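Local coordinates for glycosyl transferase family 9 (Veillonella parvula, PDB 3TOV), which probably transfers a sugar, perhaps a heptose, from a nucleotide-activated donor to an acceptor, as expected of a GT-B-fold enzyme of glycosyltransferase family 9, at residues A[50-55]-A[250-255]; A[185-190]-A[260-265]; A[219-224]-A[244-249]. All blocks are in the same frame, centred on the assembly; numbering follows the deposited sequence.

Contact 1 (A[50-55]-A[250-255]); sequences QQVMEY and FQLGPL
Gln251, the N-cap residue of helix 252-260, makes the one polar link to the loop 50-55. Its CG is anti to the carbonyl carbon (chi1 -69°) and the chain runs out extended, so that OE1 meets the amide tip of Gln51. Gln51 NE2 donates to Gln251 OE1 at 2.9 Å in a weak hydrogen bond, bent to 149° at the hydrogen. The two chains cross at about a right angle and their amide planes are turned 80° apart, so the groups meet tip to tip rather than as a flat amide pair. Leu252 opens the helix and brings the apolar part: its CD1 meets Val52 CG2 at 4.0 Å, two branches crossing obliquely. Val52 CG2 is the branch anti to the carbonyl carbon, and the same side chain also touches Ile162 and Leu19. At Gly253 the backbones come closest, with 5.2 Å between its CA and that of Gln51. Gln51 CB packs on the bare peptide here, 3.7 Å from Gly253 N, while the rest of its extended chain passes over the first turn. The absence of a side chain on Gly253 probably lets Gln51 lie this close to the backbone. Pro254 ends the contact, its CD facing Gln51 OE1 at 3.8 Å; Trp168 of helix 166-178 touches both residues. The 50-55 loop follows strand 40-46 of one parallel six-stranded sheet, whereas helix 252-260 leads into strand 264-268 of the other six-stranded parallel sheet. This small, partly buried contact, with a single weak hydrogen bond, therefore bridges the two Rossmann-like domains, an arrangement characteristic of the interdomain face of a GT-B glycosyltransferase.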
ATOM      1  N   GLN A  50      11.053  -2.052  -5.523  1.00 61.03           N
ATOM      2  CA  GLN A  50      11.778  -3.255  -5.140  1.00 66.41           C
ATOM      3  C   GLN A  50      12.064  -3.362  -3.641  1.00 71.23           C
ATOM      4  O   GLN A  50      12.025  -4.463  -3.090  1.00 69.53           O
ATOM      5  CB  GLN A  50      13.046  -3.429  -5.984  1.00 72.90           C
ATOM      6  CG  GLN A  50      14.358  -3.356  -5.234  1.00 82.64           C
ATOM      7  CD  GLN A  50      15.434  -2.716  -6.083  1.00 97.09           C
ATOM      8  OE1 GLN A  50      15.217  -2.443  -7.265  1.00 96.78           O
ATOM      9  NE2 GLN A  50      16.597  -2.459  -5.487  1.00108.09           N
ATOM     10  N   GLN A  51      12.328  -2.237  -2.975  1.00 71.73           N
ATOM     11  CA  GLN A  51      12.662  -2.292  -1.550  1.00 67.68           C
ATOM     12  C   GLN A  51      11.481  -2.821  -0.725  1.00 64.79           C
ATOM     13  O   GLN A  51      11.631  -3.238   0.421  1.00 67.44           O
ATOM     14  CB  GLN A  51      13.111  -0.931  -1.037  1.00 67.98           C
ATOM     15  CG  GLN A  51      13.745  -0.063  -2.088  1.00 77.11           C
ATOM     16  CD  GLN A  51      14.562   1.063  -1.480  1.00 86.10           C
ATOM     17  OE1 GLN A  51      15.135   0.914  -0.403  1.00 88.09           O
ATOM     18  NE2 GLN A  51      14.611   2.198  -2.166  1.00 88.13           N
ATOM     19  N   VAL A  52      10.304  -2.811  -1.329  1.00 65.77           N
ATOM     20  CA  VAL A  52       9.086  -3.264  -0.672  1.00 69.80           C
ATOM     21  C   VAL A  52       9.048  -4.788  -0.443  1.00 72.85           C
ATOM     22  O   VAL A  52       8.500  -5.281   0.552  1.00 70.29           O
ATOM     23  CB  VAL A  52       7.875  -2.830  -1.501  1.00 62.85           C
ATOM     24  CG1 VAL A  52       6.643  -3.626  -1.116  1.00 61.44           C
ATOM     25  CG2 VAL A  52       7.663  -1.339  -1.333  1.00 60.06           C
HETATM   26  N   MSE A  53       9.650  -5.529  -1.363  1.00 71.50           N
HETATM   27  CA  MSE A  53       9.589  -6.975  -1.308  1.00 64.63           C
HETATM   28  C   MSE A  53      10.921  -7.620  -0.924  1.00 58.43           C
HETATM   29  O   MSE A  53      10.944  -8.764  -0.475  1.00 55.01           O
HETATM   30  CB  MSE A  53       9.097  -7.524  -2.643  1.00 63.85           C
HETATM   31  CG  MSE A  53       8.365  -8.849  -2.521  1.00 68.24           C
HETATM   32 SE   MSE A  53       6.614  -8.658  -1.701  0.67 84.26          SE
HETATM   33  CE  MSE A  53       5.689  -7.778  -3.149  1.00 35.68           C
ATOM     34  N   GLU A  54      12.015  -6.883  -1.098  1.00 58.71           N
ATOM     35  CA  GLU A  54      13.354  -7.416  -0.858  1.00 68.38           C
ATOM     36  C   GLU A  54      13.344  -8.456   0.250  1.00 73.62           C
ATOM     37  O   GLU A  54      13.311  -9.664   0.009  1.00 66.58           O
ATOM     38  CB  GLU A  54      14.315  -6.296  -0.466  1.00 71.91           C
ATOM     39  CG  GLU A  54      15.155  -5.753  -1.593  1.00 80.12           C
ATOM     40  CD  GLU A  54      16.107  -4.677  -1.106  1.00 98.49           C
ATOM     41  OE1 GLU A  54      17.000  -4.986  -0.281  1.00104.14           O
ATOM     42  OE2 GLU A  54      15.952  -3.514  -1.537  1.00105.80           O
ATOM     43  N   TYR A  55      13.395  -7.963   1.476  1.00 83.21           N
ATOM     44  CA  TYR A  55      13.242  -8.809   2.638  1.00 84.02           C
ATOM     45  C   TYR A  55      11.754  -9.106   2.762  1.00 83.94           C
ATOM     46  O   TYR A  55      10.931  -8.188   2.857  1.00 94.21           O
ATOM     47  CB  TYR A  55      13.794  -8.087   3.868  1.00 82.54           C
ATOM     48  CG  TYR A  55      15.114  -7.388   3.587  1.00 79.93           C
ATOM     49  CD1 TYR A  55      16.323  -7.954   3.964  1.00 82.39           C
ATOM     50  CD2 TYR A  55      15.146  -6.168   2.923  1.00 79.15           C
ATOM     51  CE1 TYR A  55      17.530  -7.318   3.699  1.00 89.28           C
ATOM     52  CE2 TYR A  55      16.340  -5.524   2.655  1.00 85.23           C
ATOM     53  CZ  TYR A  55      17.533  -6.102   3.043  1.00 88.42           C
ATOM     54  OH  TYR A  55      18.723  -5.457   2.774  1.00 85.29           O
ATOM     55  N   PHE A 250      13.105  10.109   2.259  1.00 69.10           N
ATOM     56  CA  PHE A 250      13.261   8.647   2.409  1.00 61.08           C
ATOM     57  C   PHE A 250      12.954   7.842   1.171  1.00 60.34           C
ATOM     58  O   PHE A 250      12.085   8.191   0.384  1.00 66.54           O
ATOM     59  CB  PHE A 250      12.374   8.102   3.523  1.00 55.01           C
ATOM     60  CG  PHE A 250      12.854   8.436   4.882  1.00 55.20           C
ATOM     61  CD1 PHE A 250      13.950   7.790   5.413  1.00 54.14           C
ATOM     62  CD2 PHE A 250      12.215   9.403   5.635  1.00 54.51           C
ATOM     63  CE1 PHE A 250      14.413   8.102   6.678  1.00 51.41           C
ATOM     64  CE2 PHE A 250      12.670   9.712   6.901  1.00 55.49           C
ATOM     65  CZ  PHE A 250      13.781   9.061   7.419  1.00 49.25           C
ATOM     66  N   GLN A 251      13.664   6.735   1.025  1.00 64.02           N
ATOM     67  CA  GLN A 251      13.324   5.732   0.038  1.00 64.91           C
ATOM     68  C   GLN A 251      12.318   4.796   0.698  1.00 69.50           C
ATOM     69  O   GLN A 251      12.074   4.916   1.905  1.00 73.07           O
ATOM     70  CB  GLN A 251      14.572   4.973  -0.374  1.00 61.08           C
ATOM     71  CG  GLN A 251      15.558   5.794  -1.166  1.00 66.13           C
ATOM     72  CD  GLN A 251      16.607   4.922  -1.843  1.00 77.52           C
ATOM     73  OE1 GLN A 251      16.926   3.826  -1.364  1.00 74.67           O
ATOM     74  NE2 GLN A 251      17.141   5.400  -2.970  1.00 83.74           N
ATOM     75  N   LEU A 252      11.744   3.861  -0.060  1.00 62.77           N
ATOM     76  CA  LEU A 252      10.614   3.085   0.468  1.00 52.53           C
ATOM     77  C   LEU A 252      10.954   2.215   1.685  1.00 54.57           C
ATOM     78  O   LEU A 252      10.249   2.260   2.702  1.00 49.71           O
ATOM     79  CB  LEU A 252       9.933   2.270  -0.621  1.00 44.64           C
ATOM     80  CG  LEU A 252       9.272   3.077  -1.741  1.00 45.75           C
ATOM     81  CD1 LEU A 252       8.891   2.153  -2.909  1.00 43.79           C
ATOM     82  CD2 LEU A 252       8.074   3.885  -1.245  1.00 36.97           C
ATOM     83  N   GLY A 253      12.030   1.434   1.592  1.00 54.58           N
ATOM     84  CA  GLY A 253      12.485   0.662   2.740  1.00 56.45           C
ATOM     85  C   GLY A 253      12.641   1.528   3.986  1.00 59.99           C
ATOM     86  O   GLY A 253      12.058   1.252   5.036  1.00 57.21           O
ATOM     87  N   PRO A 254      13.458   2.583   3.880  1.00 61.40           N
ATOM     88  CA  PRO A 254      13.585   3.542   4.973  1.00 56.38           C
ATOM     89  C   PRO A 254      12.241   4.119   5.385  1.00 51.73           C
ATOM     90  O   PRO A 254      11.995   4.326   6.579  1.00 51.78           O
ATOM     91  CB  PRO A 254      14.452   4.626   4.356  1.00 58.57           C
ATOM     92  CG  PRO A 254      15.326   3.870   3.399  1.00 58.58           C
ATOM     93  CD  PRO A 254      14.467   2.804   2.827  1.00 58.86           C
ATOM     94  N   LEU A 255      11.376   4.376   4.412  1.00 51.81           N
ATOM     95  CA  LEU A 255      10.097   5.029   4.711  1.00 53.76           C
ATOM     96  C   LEU A 255       9.248   4.235   5.704  1.00 52.63           C
ATOM     97  O   LEU A 255       8.721   4.792   6.663  1.00 46.72           O
ATOM     98  CB  LEU A 255       9.296   5.307   3.439  1.00 47.34           C
ATOM     99  CG  LEU A 255       7.953   5.956   3.753  1.00 41.54           C
ATOM    100  CD1 LEU A 255       8.172   7.053   4.767  1.00 38.77           C
ATOM    101  CD2 LEU A 255       7.277   6.492   2.501  1.00 40.73           C
TER

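Contact 2 (A[185-190]-A[260-265]); sequences DILIGF and NRCNLL
Strands 187-191 and 264-268 are parallel neighbours in the middle of the six-stranded sheet of one Rossmann-like domain of this GT-B fold. Gly189 N donates to Leu264 O at 2.7 Å, nearly straight at 172°. This bond belongs to the parallel bridge of Gly189 with Leu265. Beside it, Ile188 and Leu264 point the same way and touch through CD1 and CD2, and Leu264 continues onto helix 334-347. Before the strands, Arg261 runs back along the segment with a bend at chi2 (46°) and grips Asp185 O end-on. NH1, 3.0 Å from Asp185 O, lies in the carbonyl plane on a lone pair of that oxygen; NH2, at 3.3 Å from the same oxygen, comes from above that plane. The Asp185 carboxylate is engaged elsewhere, by Thr182 N. An alanine at Arg261 would lose both bonds to Asp185 O and would probably loosen the lead-in to strand 187-191. Asn263 holds Leu187 at both ends of the residue: its N donates to Leu187 O at 2.8 Å, and its OD1 accepts from Leu187 N at 3.1 Å, with that nitrogen 66° out of the amide plane.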
ATOM      1  N   ASP A 185       8.540   9.551  23.260  1.00 66.29           N
ATOM      2  CA  ASP A 185       7.565  10.471  22.677  1.00 66.87           C
ATOM      3  C   ASP A 185       6.470   9.753  21.890  1.00 58.11           C
ATOM      4  O   ASP A 185       6.702   8.703  21.292  1.00 55.96           O
ATOM      5  CB  ASP A 185       8.253  11.503  21.771  1.00 78.62           C
ATOM      6  CG  ASP A 185       8.932  12.621  22.555  1.00 91.03           C
ATOM      7  OD1 ASP A 185      10.015  13.077  22.126  1.00 94.67           O
ATOM      8  OD2 ASP A 185       8.382  13.052  23.593  1.00 94.63           O
ATOM      9  N   ILE A 186       5.273  10.336  21.896  1.00 57.50           N
ATOM     10  CA  ILE A 186       4.165   9.856  21.074  1.00 54.58           C
ATOM     11  C   ILE A 186       4.145  10.603  19.746  1.00 49.55           C
ATOM     12  O   ILE A 186       3.739  11.755  19.664  1.00 41.13           O
ATOM     13  CB  ILE A 186       2.780   9.967  21.783  1.00 52.13           C
ATOM     14  CG1 ILE A 186       2.541   8.762  22.695  1.00 51.19           C
ATOM     15  CG2 ILE A 186       1.647  10.021  20.762  1.00 48.42           C
ATOM     16  CD1 ILE A 186       3.436   8.708  23.899  1.00 55.32           C
ATOM     17  N   LEU A 187       4.604   9.925  18.706  1.00 50.56           N
ATOM     18  CA  LEU A 187       4.686  10.513  17.386  1.00 53.98           C
ATOM     19  C   LEU A 187       3.408  10.290  16.590  1.00 58.26           C
ATOM     20  O   LEU A 187       2.977   9.154  16.407  1.00 56.97           O
ATOM     21  CB  LEU A 187       5.843   9.878  16.637  1.00 56.08           C
ATOM     22  CG  LEU A 187       6.110  10.507  15.281  1.00 53.08           C
ATOM     23  CD1 LEU A 187       6.392  11.998  15.471  1.00 55.71           C
ATOM     24  CD2 LEU A 187       7.264   9.788  14.605  1.00 43.01           C
ATOM     25  N   ILE A 188       2.797  11.372  16.121  1.00 62.75           N
ATOM     26  CA  ILE A 188       1.686  11.241  15.182  1.00 60.00           C
ATOM     27  C   ILE A 188       2.086  11.848  13.832  1.00 53.99           C
ATOM     28  O   ILE A 188       2.478  13.009  13.751  1.00 49.94           O
ATOM     29  CB  ILE A 188       0.301  11.795  15.725  1.00 34.80           C
ATOM     30  CG1 ILE A 188      -0.304  12.783  14.746  1.00 32.12           C
ATOM     31  CG2 ILE A 188       0.389  12.391  17.146  1.00 31.98           C
ATOM     32  CD1 ILE A 188      -0.848  12.114  13.527  1.00 32.65           C
ATOM     33  N   GLY A 189       1.998  11.044  12.777  1.00 52.13           N
ATOM     34  CA  GLY A 189       2.476  11.446  11.470  1.00 46.62           C
ATOM     35  C   GLY A 189       1.392  11.699  10.446  1.00 42.63           C
ATOM     36  O   GLY A 189       0.302  11.154  10.534  1.00 37.90           O
ATOM     37  N   PHE A 190       1.717  12.537   9.468  1.00 49.25           N
ATOM     38  CA  PHE A 190       0.801  12.936   8.413  1.00 47.42           C
ATOM     39  C   PHE A 190       1.373  12.625   7.043  1.00 54.62           C
ATOM     40  O   PHE A 190       2.520  12.950   6.742  1.00 58.48           O
ATOM     41  CB  PHE A 190       0.566  14.439   8.465  1.00 46.83           C
ATOM     42  CG  PHE A 190       0.050  14.920   9.772  1.00 50.96           C
ATOM     43  CD1 PHE A 190      -1.284  15.271   9.915  1.00 49.78           C
ATOM     44  CD2 PHE A 190       0.892  15.018  10.870  1.00 50.27           C
ATOM     45  CE1 PHE A 190      -1.761  15.716  11.124  1.00 46.93           C
ATOM     46  CE2 PHE A 190       0.413  15.462  12.089  1.00 44.61           C
ATOM     47  CZ  PHE A 190      -0.910  15.815  12.213  1.00 42.21           C
ATOM     48  N   ASN A 260       7.004   3.084  10.748  1.00 60.15           N
ATOM     49  CA  ASN A 260       6.869   2.133  11.837  1.00 61.32           C
ATOM     50  C   ASN A 260       6.872   2.856  13.193  1.00 58.56           C
ATOM     51  O   ASN A 260       6.139   2.489  14.117  1.00 43.52           O
ATOM     52  CB  ASN A 260       8.004   1.112  11.757  1.00 64.47           C
ATOM     53  CG  ASN A 260       8.034   0.183  12.941  1.00 67.87           C
ATOM     54  OD1 ASN A 260       8.645   0.488  13.960  1.00 80.05           O
ATOM     55  ND2 ASN A 260       7.381  -0.959  12.816  1.00 61.14           N
ATOM     56  N   ARG A 261       7.691   3.904  13.282  1.00 62.69           N
ATOM     57  CA  ARG A 261       7.894   4.642  14.525  1.00 56.67           C
ATOM     58  C   ARG A 261       6.664   5.460  14.917  1.00 56.54           C
ATOM     59  O   ARG A 261       6.570   5.972  16.038  1.00 53.31           O
ATOM     60  CB  ARG A 261       9.137   5.536  14.424  1.00 47.77           C
ATOM     61  CG  ARG A 261       9.409   6.404  15.659  1.00 42.88           C
ATOM     62  CD  ARG A 261       9.288   5.599  16.940  1.00 43.01           C
ATOM     63  NE  ARG A 261       9.652   6.342  18.148  1.00 49.99           N
ATOM     64  CZ  ARG A 261       8.782   6.960  18.947  1.00 55.65           C
ATOM     65  NH1 ARG A 261       9.215   7.598  20.032  1.00 57.78           N
ATOM     66  NH2 ARG A 261       7.483   6.947  18.666  1.00 52.79           N
ATOM     67  N   CYS A 262       5.708   5.570  14.006  1.00 57.48           N
ATOM     68  CA  CYS A 262       4.529   6.381  14.283  1.00 56.56           C
ATOM     69  C   CYS A 262       3.488   5.680  15.135  1.00 50.68           C
ATOM     70  O   CYS A 262       3.080   4.560  14.827  1.00 55.06           O
ATOM     71  CB  CYS A 262       3.881   6.842  12.988  1.00 55.15           C
ATOM     72  SG  CYS A 262       4.820   8.086  12.160  1.00 64.12           S
ATOM     73  N   ASN A 263       3.062   6.363  16.198  1.00 44.55           N
ATOM     74  CA  ASN A 263       1.923   5.951  17.013  1.00 42.15           C
ATOM     75  C   ASN A 263       0.598   6.194  16.292  1.00 45.37           C
ATOM     76  O   ASN A 263      -0.434   5.704  16.723  1.00 46.60           O
ATOM     77  CB  ASN A 263       1.902   6.710  18.333  1.00 39.53           C
ATOM     78  CG  ASN A 263       3.172   6.542  19.125  1.00 47.84           C
ATOM     79  OD1 ASN A 263       4.260   6.853  18.649  1.00 52.94           O
ATOM     80  ND2 ASN A 263       3.039   6.077  20.358  1.00 53.21           N
ATOM     81  N   LEU A 264       0.638   6.961  15.203  1.00 46.20           N
ATOM     82  CA  LEU A 264      -0.550   7.264  14.412  1.00 43.76           C
ATOM     83  C   LEU A 264      -0.227   7.911  13.060  1.00 48.07           C
ATOM     84  O   LEU A 264       0.760   8.619  12.898  1.00 51.31           O
ATOM     85  CB  LEU A 264      -1.493   8.186  15.182  1.00 45.28           C
ATOM     86  CG  LEU A 264      -2.835   8.464  14.487  1.00 45.35           C
ATOM     87  CD1 LEU A 264      -3.759   7.243  14.570  1.00 43.49           C
ATOM     88  CD2 LEU A 264      -3.505   9.676  15.093  1.00 42.98           C
ATOM     89  N   LEU A 265      -1.100   7.681  12.094  1.00 46.65           N
ATOM     90  CA  LEU A 265      -0.965   8.271  10.785  1.00 38.59           C
ATOM     91  C   LEU A 265      -2.321   8.797  10.274  1.00 46.37           C
ATOM     92  O   LEU A 265      -3.305   8.063  10.176  1.00 46.36           O
ATOM     93  CB  LEU A 265      -0.386   7.241   9.834  1.00 35.58           C
ATOM     94  CG  LEU A 265      -0.426   7.654   8.369  1.00 50.00           C
ATOM     95  CD1 LEU A 265       0.212   9.018   8.194  1.00 54.62           C
ATOM     96  CD2 LEU A 265       0.251   6.601   7.479  1.00 57.70           C
TER

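Contact 3 (A[219-224]-A[244-249]); sequences KTVFFG and IVATGK
Strands 219-222 and 244-245 run parallel, Val221 paired with Ile244 and Phe222 with Val245, and a ladder of backbone bonds joins them along the edge of the sheet. They are the two strands of a right-handed beta-alpha-beta crossover through helix 229-237, in a Rossmann-like domain of the GT-B fold. Ile244 N donates to Thr220 O at 2.7 Å, almost straight (176°) and nearly along the C=O axis; Ile244 O then accepts from Phe222 N, and Phe222 O from Ala246 N at 2.7 Å. Val221 and Ile244 lie side by side on one face, Val221 CG1 being 3.7 Å from both CB and CG2 of Ile244. Helix 166-178 packs on this face, Tyr176 touching Val221 and Phe175 touching Ile244. Phe222 points to the other face, towards Val232 and Val235 of helix 229-237, with Ile244 O in the plane of its ring at the edge, 3.7 Å from CD2. Past the strands, Ala246 CB rests 4.0 Å from Phe223 CD1. Gly224, with phi at 122°, has backbone angles that would jam a CB against the preceding carbonyl, and Gly248 N donates to Gly224 O. Thr247, with CG2 anti to the backbone N and touching Gly224 C, gives its hydroxyl to the backbone: OG1 donates to Phe223 O at 3.0 Å, from well above the carbonyl plane.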
ATOM      1  N   LYS A 219       4.549  14.793  19.175  1.00 64.34           N
ATOM      2  CA  LYS A 219       5.454  15.150  18.080  1.00 63.55           C
ATOM      3  C   LYS A 219       4.824  14.738  16.742  1.00 61.01           C
ATOM      4  O   LYS A 219       4.068  13.765  16.669  1.00 56.57           O
ATOM      5  CB  LYS A 219       6.824  14.494  18.255  1.00 62.69           C
ATOM      6  CG  LYS A 219       7.445  14.677  19.634  1.00 69.99           C
ATOM      7  CD  LYS A 219       8.204  15.992  19.782  1.00 76.01           C
ATOM      8  CE  LYS A 219       9.117  15.949  21.014  1.00 83.91           C
ATOM      9  NZ  LYS A 219      10.271  16.899  20.964  1.00 87.64           N
ATOM     10  N   THR A 220       5.145  15.485  15.688  1.00 60.90           N
ATOM     11  CA  THR A 220       4.445  15.369  14.414  1.00 59.91           C
ATOM     12  C   THR A 220       5.392  15.339  13.209  1.00 63.58           C
ATOM     13  O   THR A 220       6.186  16.254  13.026  1.00 77.23           O
ATOM     14  CB  THR A 220       3.454  16.544  14.245  1.00 64.35           C
ATOM     15  OG1 THR A 220       4.175  17.766  14.045  1.00 68.60           O
ATOM     16  CG2 THR A 220       2.580  16.692  15.488  1.00 63.53           C
ATOM     17  N   VAL A 221       5.305  14.291  12.394  1.00 59.18           N
ATOM     18  CA  VAL A 221       6.117  14.173  11.178  1.00 57.44           C
ATOM     19  C   VAL A 221       5.279  14.411   9.943  1.00 51.57           C
ATOM     20  O   VAL A 221       4.069  14.240   9.969  1.00 51.58           O
ATOM     21  CB  VAL A 221       6.679  12.756  10.985  1.00 64.34           C
ATOM     22  CG1 VAL A 221       8.168  12.804  10.653  1.00 64.45           C
ATOM     23  CG2 VAL A 221       6.406  11.900  12.194  1.00 66.84           C
ATOM     24  N   PHE A 222       5.936  14.785   8.851  1.00 51.37           N
ATOM     25  CA  PHE A 222       5.272  14.899   7.559  1.00 52.07           C
ATOM     26  C   PHE A 222       6.036  14.094   6.506  1.00 56.52           C
ATOM     27  O   PHE A 222       7.254  14.207   6.376  1.00 58.99           O
ATOM     28  CB  PHE A 222       5.112  16.369   7.153  1.00 48.49           C
ATOM     29  CG  PHE A 222       4.077  17.105   7.961  1.00 51.06           C
ATOM     30  CD1 PHE A 222       2.842  17.421   7.415  1.00 62.15           C
ATOM     31  CD2 PHE A 222       4.324  17.458   9.278  1.00 48.57           C
ATOM     32  CE1 PHE A 222       1.873  18.098   8.166  1.00 62.54           C
ATOM     33  CE2 PHE A 222       3.367  18.122  10.031  1.00 50.14           C
ATOM     34  CZ  PHE A 222       2.140  18.446   9.469  1.00 55.36           C
ATOM     35  N   PHE A 223       5.313  13.259   5.775  1.00 53.12           N
ATOM     36  CA  PHE A 223       5.936  12.366   4.822  1.00 56.98           C
ATOM     37  C   PHE A 223       5.742  12.877   3.404  1.00 61.18           C
ATOM     38  O   PHE A 223       5.369  14.025   3.211  1.00 65.01           O
ATOM     39  CB  PHE A 223       5.388  10.954   5.000  1.00 55.57           C
ATOM     40  CG  PHE A 223       5.654  10.373   6.365  1.00 61.92           C
ATOM     41  CD1 PHE A 223       6.891   9.837   6.677  1.00 66.20           C
ATOM     42  CD2 PHE A 223       4.668  10.357   7.335  1.00 70.54           C
ATOM     43  CE1 PHE A 223       7.140   9.293   7.932  1.00 70.56           C
ATOM     44  CE2 PHE A 223       4.911   9.812   8.593  1.00 73.31           C
ATOM     45  CZ  PHE A 223       6.150   9.278   8.888  1.00 71.39           C
ATOM     46  N   GLY A 224       6.016  12.036   2.413  1.00 61.41           N
ATOM     47  CA  GLY A 224       5.911  12.447   1.023  1.00 59.39           C
ATOM     48  C   GLY A 224       7.188  12.306   0.210  1.00 59.00           C
ATOM     49  O   GLY A 224       8.273  12.009   0.732  1.00 59.52           O
ATOM     50  N   ILE A 244       8.297  17.745  12.195  1.00 59.00           N
ATOM     51  CA  ILE A 244       9.457  17.136  11.562  1.00 53.84           C
ATOM     52  C   ILE A 244       9.094  16.994  10.107  1.00 53.83           C
ATOM     53  O   ILE A 244       7.940  16.692   9.792  1.00 54.83           O
ATOM     54  CB  ILE A 244       9.774  15.744  12.118  1.00 47.45           C
ATOM     55  CG1 ILE A 244      10.010  15.814  13.630  1.00 44.39           C
ATOM     56  CG2 ILE A 244      10.987  15.155  11.384  1.00 43.76           C
ATOM     57  CD1 ILE A 244      10.077  14.468  14.326  1.00 40.42           C
ATOM     58  N   VAL A 245      10.058  17.222   9.217  1.00 54.81           N
ATOM     59  CA  VAL A 245       9.801  17.064   7.789  1.00 54.23           C
ATOM     60  C   VAL A 245      10.553  15.871   7.197  1.00 57.52           C
ATOM     61  O   VAL A 245      11.775  15.888   7.115  1.00 62.88           O
ATOM     62  CB  VAL A 245      10.107  18.346   6.996  1.00 49.79           C
ATOM     63  CG1 VAL A 245       9.653  18.177   5.558  1.00 42.57           C
ATOM     64  CG2 VAL A 245       9.429  19.549   7.639  1.00 38.32           C
ATOM     65  N   ALA A 246       9.811  14.834   6.798  1.00 55.26           N
ATOM     66  CA  ALA A 246      10.398  13.621   6.223  1.00 49.60           C
ATOM     67  C   ALA A 246      10.076  13.481   4.738  1.00 51.99           C
ATOM     68  O   ALA A 246      10.390  12.462   4.106  1.00 53.07           O
ATOM     69  CB  ALA A 246       9.942  12.402   6.978  1.00 43.19           C
ATOM     70  N   THR A 247       9.456  14.521   4.188  1.00 54.13           N
ATOM     71  CA  THR A 247       9.112  14.563   2.774  1.00 54.24           C
ATOM     72  C   THR A 247      10.345  14.370   1.911  1.00 48.51           C
ATOM     73  O   THR A 247      11.426  14.767   2.288  1.00 41.69           O
ATOM     74  CB  THR A 247       8.468  15.896   2.411  1.00 60.13           C
ATOM     75  OG1 THR A 247       7.444  16.190   3.363  1.00 59.86           O
ATOM     76  CG2 THR A 247       7.856  15.828   1.022  1.00 65.26           C
ATOM     77  N   GLY A 248      10.173  13.751   0.755  1.00 49.44           N
ATOM     78  CA  GLY A 248      11.289  13.446  -0.117  1.00 57.89           C
ATOM     79  C   GLY A 248      12.596  13.122   0.587  1.00 52.86           C
ATOM     80  O   GLY A 248      13.667  13.227  -0.011  1.00 51.97           O
ATOM     81  N   LYS A 249      12.511  12.721   1.850  1.00 45.15           N
ATOM     82  CA  LYS A 249      13.703  12.454   2.640  1.00 46.74           C
ATOM     83  C   LYS A 249      13.934  10.972   2.859  1.00 56.82           C
ATOM     84  O   LYS A 249      14.849  10.618   3.588  1.00 54.15           O
ATOM     85  CB  LYS A 249      13.603  13.145   4.009  1.00 52.79           C
ATOM     86  CG  LYS A 249      14.344  14.484   4.153  1.00 53.18           C
ATOM     87  CD  LYS A 249      15.843  14.279   4.223  1.00 58.04           C
ATOM     88  CE  LYS A 249      16.540  15.516   4.745  1.00 68.51           C
ATOM     89  NZ  LYS A 249      17.353  15.217   5.966  1.00 72.90           N
TER

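Contacts 2 and 3 share one sheet, their centres about 11 Å apart, because strands 187-191 and 219-222 are neighbours: Ile188 N lies 2.8 Å from Lys219 O and Phe190 N 2.9 Å from Val221 O, both probable hydrogen bonds. Together they span four consecutive strands, 244-245, 219-222, 187-191 and 264-268. Contact 1 lies off this sheet, its centre about 17 Å from that of contact 3 and about 19 Å from that of contact 2. Leu255 CD1 packs on Phe223 CD1 at 3.6 Å, so the helix that reaches the other domain in contact 1 rests against the loop just after strand 219-222. In GT-B enzymes the active site generally lies between the domains.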